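Local coordinates for protein versicolorin reductase (Brucella melitensis, PDB 4NIM) that probably catalyses NAD(P)(H)-dependent oxidation or reduction of an as yet unidentified substrate, as a Rossmann-fold member of the short-chain dehydrogenase/reductase family, at residues A[118-121]-A[122-126]; A[127-130]-A[131-135]; A[180-183]-A[184-187]. All coordinates share one frame; numbering follows the deposited sequence.

Contact 1. Residues A[118-121]-A[122-126]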
loop_
_atom_site.group_PDB
_atom_site.type_symbol
_atom_site.label_atom_id
_atom_site.label_comp_id
_atom_site.label_asym_id
_atom_site.label_seq_id
_atom_site.Cartn_x
_atom_site.Cartn_y
_atom_site.Cartn_z
ATOM N N ASP A 118 10.956 -6.243 -14.258
ATOM C CA ASP A 118 10.978 -7.149 -13.118
ATOM C C ASP A 118 10.958 -6.366 -11.778
ATOM O O ASP A 118 10.304 -6.794 -10.835
ATOM C CB ASP A 118 12.241 -8.030 -13.153
ATOM C CG ASP A 118 12.149 -9.140 -14.185
ATOM O OD1 ASP A 118 11.044 -9.383 -14.707
ATOM O OD2 ASP A 118 13.198 -9.769 -14.445
ATOM N N ARG A 119 11.679 -5.246 -11.699
ATOM C CA ARG A 119 11.680 -4.416 -10.444
ATOM C C ARG A 119 10.255 -3.886 -10.168
ATOM O O ARG A 119 9.787 -3.842 -9.035
ATOM C CB ARG A 119 12.547 -3.138 -10.598
ATOM C CG ARG A 119 14.010 -3.282 -10.482
ATOM C CD ARG A 119 14.673 -1.933 -10.135
ATOM N NE ARG A 119 14.623 -0.888 -11.168
ATOM C CZ ARG A 119 15.325 -0.915 -12.304
ATOM N NH1 ARG A 119 16.064 -1.974 -12.627
ATOM N NH2 ARG A 119 15.230 0.088 -13.150
ATOM N N LEU A 120 9.624 -3.350 -11.195
ATOM C CA LEU A 120 8.254 -2.858 -11.057
ATOM C C LEU A 120 7.308 -3.947 -10.537
ATOM O O LEU A 120 6.609 -3.733 -9.541
ATOM C CB LEU A 120 7.759 -2.331 -12.378
ATOM C CG LEU A 120 8.306 -0.924 -12.707
ATOM C CD1 LEU A 120 8.075 -0.587 -14.140
ATOM C CD2 LEU A 120 7.660 0.171 -11.853
ATOM N N PHE A 121 7.296 -5.100 -11.176
ATOM C CA PHE A 121 6.427 -6.206 -10.698
ATOM C C PHE A 121 6.842 -6.711 -9.323
ATOM O O PHE A 121 5.990 -7.079 -8.521
ATOM C CB PHE A 121 6.328 -7.331 -11.724
ATOM C CG PHE A 121 5.329 -7.056 -12.770
ATOM C CD1 PHE A 121 5.607 -6.168 -13.790
ATOM C CD2 PHE A 121 4.065 -7.578 -12.677
ATOM C CE1 PHE A 121 4.636 -5.837 -14.704
ATOM C CE2 PHE A 121 3.089 -7.264 -13.598
ATOM C CZ PHE A 121 3.387 -6.377 -14.615
ATOM N N ALA A 122 8.151 -6.731 -9.042
ATOM C CA ALA A 122 8.634 -7.196 -7.786
ATOM C C ALA A 122 8.127 -6.307 -6.631
ATOM O O ALA A 122 7.694 -6.833 -5.594
ATOM C CB ALA A 122 10.163 -7.247 -7.761
ATOM N N VAL A 123 8.168 -4.990 -6.803
ATOM C CA VAL A 123 7.814 -4.078 -5.704
ATOM C C VAL A 123 6.305 -3.822 -5.723
ATOM O O VAL A 123 5.694 -3.777 -4.686
ATOM C CB VAL A 123 8.579 -2.730 -5.758
ATOM C CG1 VAL A 123 8.102 -1.761 -4.665
ATOM C CG2 VAL A 123 10.086 -2.974 -5.634
ATOM N N ASN A 124 5.715 -3.680 -6.913
ATOM C CA ASN A 124 4.317 -3.212 -6.998
ATOM C C ASN A 124 3.273 -4.347 -6.895
ATOM O O ASN A 124 2.103 -4.072 -6.574
ATOM C CB ASN A 124 4.066 -2.402 -8.239
ATOM C CG ASN A 124 4.859 -1.127 -8.268
ATOM O OD1 ASN A 124 5.308 -0.633 -7.229
ATOM N ND2 ASN A 124 4.963 -0.546 -9.420
ATOM N N THR A 125 3.701 -5.589 -7.114
ATOM C CA THR A 125 2.783 -6.707 -7.231
ATOM C C THR A 125 3.223 -7.868 -6.374
ATOM O O THR A 125 2.422 -8.398 -5.604
ATOM C CB THR A 125 2.635 -7.184 -8.736
ATOM O OG1 THR A 125 2.452 -6.048 -9.623
ATOM C CG2 THR A 125 1.465 -8.071 -8.838
ATOM N N ARG A 126 4.471 -8.325 -6.535
ATOM C CA ARG A 126 4.963 -9.488 -5.783
ATOM C C ARG A 126 5.099 -9.173 -4.257
ATOM O O ARG A 126 4.746 -9.997 -3.394
ATOM C CB ARG A 126 6.308 -9.951 -6.344
ATOM C CG ARG A 126 6.741 -11.302 -5.807
ATOM C CD ARG A 126 7.953 -11.831 -6.532
ATOM N NE ARG A 126 9.161 -11.117 -6.193
ATOM C CZ ARG A 126 10.293 -11.187 -6.881
ATOM N NH1 ARG A 126 10.366 -11.940 -7.973
ATOM N NH2 ARG A 126 11.350 -10.484 -6.515
#
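Phe121 and Thr125 stand side by side on one flank of the helix, both pointing the same way, with Thr125 OG1 3.8 Å from CD2 of the Phe121 ring in an oblique approach. The hydroxyl reaches this place because it lies anti to its own carbonyl carbon, beside the backbone N (chi1 -46°). Its hydrogen bond, however, is made to the backbone O of Ser169 on helix 164-183, so the ring is a neighbour and not its polar partner. On the adjacent side of the helix, Leu120 and Asn124 also lie side by side, pointing the same way, and Leu120 CD2 packs against Asn124 ND2 at 3.7 Å. That amide is held at both ends: OD1 accepts from the backbone N of Leu103 and ND2 meets Ser169 OG, which fixes its rotation. The guanidinium of Arg126, its chain bent at chi3 (72°), folds back so that one face passes above Ala122 CA, which lies toward the rim of the group, while NH2 bonds Glu75 O.

Beneath these side chains the backbone widens. Phe121 O takes two donors: Arg126 N at 2.8 Å, nearly straight at 172°, and Thr125 N at 3.1 Å, which sits above the carbonyl plane with a more bent N-H. The i to i+5 bond marks a pi-type turn at 122-126. Asn124, within this distortion, touches Lys170 of the Tyr-x-x-x-Lys motif on helix 164-183 and probably corresponds to the asparagine of the Asn-Ser-Tyr-Lys tetrad of short-chain dehydrogenases, where this helix is characteristically distorted.

Contact 2. Residues A[127-130]-A[131-135]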
loop_
_atom_site.group_PDB
_atom_site.type_symbol
_atom_site.label_atom_id
_atom_site.label_comp_id
_atom_site.label_asym_id
_atom_site.label_seq_id
_atom_site.Cartn_x
_atom_site.Cartn_y
_atom_site.Cartn_z
ATOM N N ALA A 127 5.640 -8.015 -3.944
ATOM C CA ALA A 127 5.784 -7.640 -2.524
ATOM C C ALA A 127 4.413 -7.613 -1.843
ATOM O O ALA A 127 4.235 -8.317 -0.847
ATOM C CB ALA A 127 6.581 -6.380 -2.350
ATOM N N PRO A 128 3.414 -6.915 -2.410
ATOM C CA PRO A 128 2.082 -7.071 -1.805
ATOM C C PRO A 128 1.607 -8.495 -1.697
ATOM O O PRO A 128 1.030 -8.862 -0.680
ATOM C CB PRO A 128 1.202 -6.230 -2.711
ATOM C CG PRO A 128 2.132 -5.100 -3.134
ATOM C CD PRO A 128 3.456 -5.753 -3.319
ATOM N N PHE A 129 1.763 -9.298 -2.764
ATOM C CA PHE A 129 1.356 -10.671 -2.663
ATOM C C PHE A 129 1.901 -11.394 -1.412
ATOM O O PHE A 129 1.136 -12.019 -0.659
ATOM C CB PHE A 129 1.684 -11.413 -3.996
ATOM C CG PHE A 129 1.132 -12.803 -4.085
ATOM C CD1 PHE A 129 1.734 -13.879 -3.417
ATOM C CD2 PHE A 129 0.036 -13.053 -4.900
ATOM C CE1 PHE A 129 1.199 -15.164 -3.515
ATOM C CE2 PHE A 129 -0.505 -14.304 -4.987
ATOM C CZ PHE A 129 0.075 -15.379 -4.329
ATOM N N PHE A 130 3.208 -11.332 -1.193
ATOM C CA PHE A 130 3.821 -12.087 -0.135
ATOM C C PHE A 130 3.643 -11.411 1.248
ATOM O O PHE A 130 3.488 -12.103 2.222
ATOM C CB PHE A 130 5.264 -12.454 -0.485
ATOM C CG PHE A 130 5.301 -13.517 -1.490
ATOM C CD1 PHE A 130 5.010 -14.824 -1.112
ATOM C CD2 PHE A 130 5.429 -13.237 -2.820
ATOM C CE1 PHE A 130 4.920 -15.825 -2.069
ATOM C CE2 PHE A 130 5.329 -14.239 -3.776
ATOM C CZ PHE A 130 5.100 -15.539 -3.387
ATOM N N LEU A 131 3.489 -10.105 1.276
ATOM C CA LEU A 131 3.106 -9.415 2.553
ATOM C C LEU A 131 1.683 -9.801 2.948
ATOM O O LEU A 131 1.393 -10.077 4.115
ATOM C CB LEU A 131 3.201 -7.903 2.390
ATOM C CG LEU A 131 4.641 -7.397 2.287
ATOM C CD1 LEU A 131 4.666 -6.025 1.644
ATOM C CD2 LEU A 131 5.211 -7.341 3.682
ATOM N N ILE A 132 0.809 -9.890 1.941
ATOM C CA ILE A 132 -0.563 -10.301 2.163
ATOM C C ILE A 132 -0.594 -11.751 2.650
ATOM O O ILE A 132 -1.306 -12.063 3.610
ATOM C CB ILE A 132 -1.423 -10.122 0.894
ATOM C CG1 ILE A 132 -1.710 -8.633 0.640
ATOM C CG2 ILE A 132 -2.764 -10.842 1.024
ATOM C CD1 ILE A 132 -2.191 -8.305 -0.764
ATOM N N GLN A 133 0.132 -12.630 1.957
ATOM C CA GLN A 133 0.256 -14.038 2.382
ATOM C C GLN A 133 0.594 -14.119 3.877
ATOM O O GLN A 133 -0.051 -14.869 4.633
ATOM C CB GLN A 133 1.300 -14.745 1.548
ATOM C CG GLN A 133 1.603 -16.190 1.934
ATOM C CD GLN A 133 2.370 -16.892 0.847
ATOM O OE1 GLN A 133 1.823 -17.226 -0.228
ATOM N NE2 GLN A 133 3.622 -17.144 1.101
ATOM N N GLU A 134 1.656 -13.441 4.274
ATOM C CA GLU A 134 2.086 -13.516 5.656
ATOM C C GLU A 134 1.091 -12.886 6.625
ATOM O O GLU A 134 0.922 -13.376 7.743
ATOM C CB GLU A 134 3.480 -12.884 5.847
ATOM C CG GLU A 134 4.597 -13.656 5.179
ATOM C CD GLU A 134 4.652 -15.099 5.638
ATOM O OE1 GLU A 134 4.662 -15.362 6.841
ATOM O OE2 GLU A 134 4.659 -16.005 4.778
ATOM N N ALA A 135 0.482 -11.764 6.240
ATOM C CA ALA A 135 -0.482 -11.100 7.145
ATOM C C ALA A 135 -1.704 -12.001 7.367
ATOM O O ALA A 135 -2.162 -12.187 8.487
ATOM C CB ALA A 135 -0.903 -9.758 6.572
#
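Gln133 lays its amide alongside the Phe130 ring, the two side chains pointing the same way, with NE2 at the ring edge near its plane and 3.5 Å from CD1. Ring and amide planes stand nearly perpendicular, 86° apart, so the amide turns its own flat side to the rim of the phenyl group instead of stacking on it. With CG anti to the backbone N (chi1 176°) and the chain extended beyond it, the glutamine carries its amide back along the helix to both phenylalanines. Its OE1 lies 3.9 Å from Phe129 CE1, where the two side chains cross at a slant. The aromatic residues also meet each other: Phe129 CD1 sits 3.6 Å above the Phe130 ring, over its centre. Glu134 OE2 makes a salt bridge to Lys137 NZ.

Toward the buried side the contacts are aliphatic. Leu131 rests on the preceding turn, its CD1 4.4 Å from Ala127 CB, and Ile132 CD1 keeps the same distance from Pro128 CB. Ile132 CG1 comes within 3.0 Å of Pro128 O, the carbonyl that also accepts from Ile132 N, which makes this a tight spot. Regular i to i+4 bonds run beneath, among them Leu131 N to Ala127 O at 2.9 Å, whereas Pro128, having no N-H, gives no bond to the turn before and leaves a kink.

The helix packs on the parallel Rossmann-type sheet between helices 77-91 and 164-183: Pro128, Leu131 and Ile132 reach strand 96-99, Phe130, Gln133 and Glu134 touch helix 77-91, and Pro128, Phe129 and Ile132 meet helix 164-183.

Contact 3. Residues A[180-183]-A[184-187]; sequences VAYS and VLRN
Tyr182 and Leu185 meet where the helix runs out: Leu185 CD1 approaches CD1 of the tyrosine ring to 3.8 Å, obliquely. On another side of the turn Val184 CG2 lies 4.4 Å from Val180 CG1 and rests against Val180 O at 3.2 Å.

Val180 O is gripped twice. Val184 N gives it a bond of 3.1 Å, nearly in line with the carbonyl, and Ser183 OG donates to it at 2.7 Å, in the carbonyl plane and on a lone pair. The serine hydroxyl can do so because it sits between its own backbone N and carbonyl carbon (chi1 65°), turned back toward the preceding turn.

Beyond Val184, the first residue to leave helical backbone angles, the pattern shortens. Leu185 N bonds Tyr182 O at 3.2 Å from well above the carbonyl plane, an i to i+3 link in place of the i to i+4 kind. Ser183 O turns to a water, which donates to it at 2.9 Å and accepts from Arg186 N at 3.0 Å, bridging the break in the backbone bonding. Further out, Val180 packs on Ile132 and Ile136 of helix 114-142 and on Val191, Ala181 and Leu185 touch Thr253, and Val184 touches Ile189.

The chemistry is that of a helix C-terminus: Tyr182 O and Ser183 O take a tightened turn and a water in place of helical partners, the serine hydroxyl adds a second donor to a carbonyl of the last regular turn, and the two valines keep an apolar flank.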
loop_
_atom_site.group_PDB
_atom_site.type_symbol
_atom_site.label_atom_id
_atom_site.label_comp_id
_atom_site.label_asym_id
_atom_site.label_seq_id
_atom_site.Cartn_x
_atom_site.Cartn_y
_atom_site.Cartn_z
ATOM N N VAL A 180 -8.074 -11.862 -3.546
ATOM C CA VAL A 180 -7.819 -12.098 -2.115
ATOM C C VAL A 180 -9.074 -11.771 -1.317
ATOM O O VAL A 180 -9.519 -12.603 -0.542
ATOM C CB VAL A 180 -6.560 -11.380 -1.614
ATOM C CG1 VAL A 180 -6.369 -11.631 -0.136
ATOM C CG2 VAL A 180 -5.327 -11.854 -2.391
ATOM N N ALA A 181 -9.681 -10.608 -1.556
ATOM C CA ALA A 181 -10.907 -10.249 -0.836
ATOM C C ALA A 181 -11.926 -11.362 -0.905
ATOM O O ALA A 181 -12.523 -11.729 0.110
ATOM C CB ALA A 181 -11.518 -8.980 -1.347
ATOM N N TYR A 182 -12.163 -11.885 -2.112
ATOM C CA TYR A 182 -13.127 -12.967 -2.299
ATOM C C TYR A 182 -12.734 -14.200 -1.470
ATOM O O TYR A 182 -13.566 -14.787 -0.732
ATOM C CB TYR A 182 -13.261 -13.323 -3.806
ATOM C CG TYR A 182 -14.227 -14.450 -3.974
ATOM C CD1 TYR A 182 -15.586 -14.215 -4.047
ATOM C CD2 TYR A 182 -13.794 -15.761 -3.934
ATOM C CE1 TYR A 182 -16.480 -15.238 -4.093
ATOM C CE2 TYR A 182 -14.677 -16.795 -3.973
ATOM C CZ TYR A 182 -16.019 -16.528 -4.053
ATOM O OH TYR A 182 -16.916 -17.562 -4.131
ATOM N N SER A 183 -11.463 -14.579 -1.553
ATOM C CA SER A 183 -11.018 -15.820 -0.921
ATOM C C SER A 183 -11.183 -15.815 0.600
ATOM O O SER A 183 -11.459 -16.851 1.220
ATOM C CB SER A 183 -9.561 -16.112 -1.279
ATOM O OG SER A 183 -8.693 -15.136 -0.750
ATOM N N VAL A 184 -11.033 -14.658 1.208
ATOM C CA VAL A 184 -11.181 -14.543 2.688
ATOM C C VAL A 184 -12.433 -13.865 3.211
ATOM O O VAL A 184 -12.512 -13.415 4.400
ATOM C CB VAL A 184 -9.924 -13.910 3.313
ATOM C CG1 VAL A 184 -8.745 -14.854 3.154
ATOM C CG2 VAL A 184 -9.628 -12.553 2.681
ATOM N N LEU A 185 -13.456 -13.866 2.382
ATOM C CA LEU A 185 -14.772 -13.306 2.742
ATOM C C LEU A 185 -15.305 -13.867 4.049
ATOM O O LEU A 185 -15.683 -13.095 4.918
ATOM C CB LEU A 185 -15.807 -13.540 1.616
ATOM C CG LEU A 185 -15.935 -12.449 0.552
ATOM C CD1 LEU A 185 -16.764 -12.894 -0.663
ATOM C CD2 LEU A 185 -16.536 -11.205 1.150
ATOM N N ARG A 186 -15.311 -15.207 4.219
ATOM C CA ARG A 186 -15.852 -15.792 5.429
ATOM C C ARG A 186 -14.937 -15.641 6.637
ATOM O O ARG A 186 -15.391 -15.808 7.728
ATOM C CB ARG A 186 -16.196 -17.264 5.240
ATOM C CG ARG A 186 -17.377 -17.448 4.298
ATOM C CD ARG A 186 -17.996 -18.819 4.500
ATOM N NE ARG A 186 -19.269 -18.908 3.790
ATOM C CZ ARG A 186 -20.469 -18.748 4.325
ATOM N NH1 ARG A 186 -20.630 -18.511 5.626
ATOM N NH2 ARG A 186 -21.526 -18.855 3.523
ATOM N N ASN A 187 -13.656 -15.333 6.426
ATOM C CA ASN A 187 -12.758 -14.980 7.512
ATOM C C ASN A 187 -13.015 -13.595 8.085
ATOM O O ASN A 187 -12.505 -13.292 9.170
ATOM C CB ASN A 187 -11.307 -15.023 7.073
ATOM C CG ASN A 187 -10.931 -16.324 6.466
ATOM O OD1 ASN A 187 -11.297 -16.607 5.318
ATOM N ND2 ASN A 187 -10.173 -17.147 7.211
HETATM O O HOH W 1 -13.770 -17.316 2.828
#

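In the fold
Contacts 1 and 2 are consecutive parts of helix 114-142, joined by a probable hydrogen bond from Ala127 N to Ala122 O, whereas contact 3 closes the neighbouring helix 164-183 and leads toward strand 190-196. All three are partly buried, but the centre of contact 3 is about 18 Å from the centre of the chain, farther than those of the other two, and it has the largest share of exposed residues. Contacts 2 and 3 meet through Ile132 and Val180, a direct apolar junction of the two helices; contacts 1 and 3 do not touch. Side-chain polar ties to other elements mark contact 1, aromatic and aliphatic packing contact 2, and a serine hydroxyl and a bridging water at the helix end contact 3.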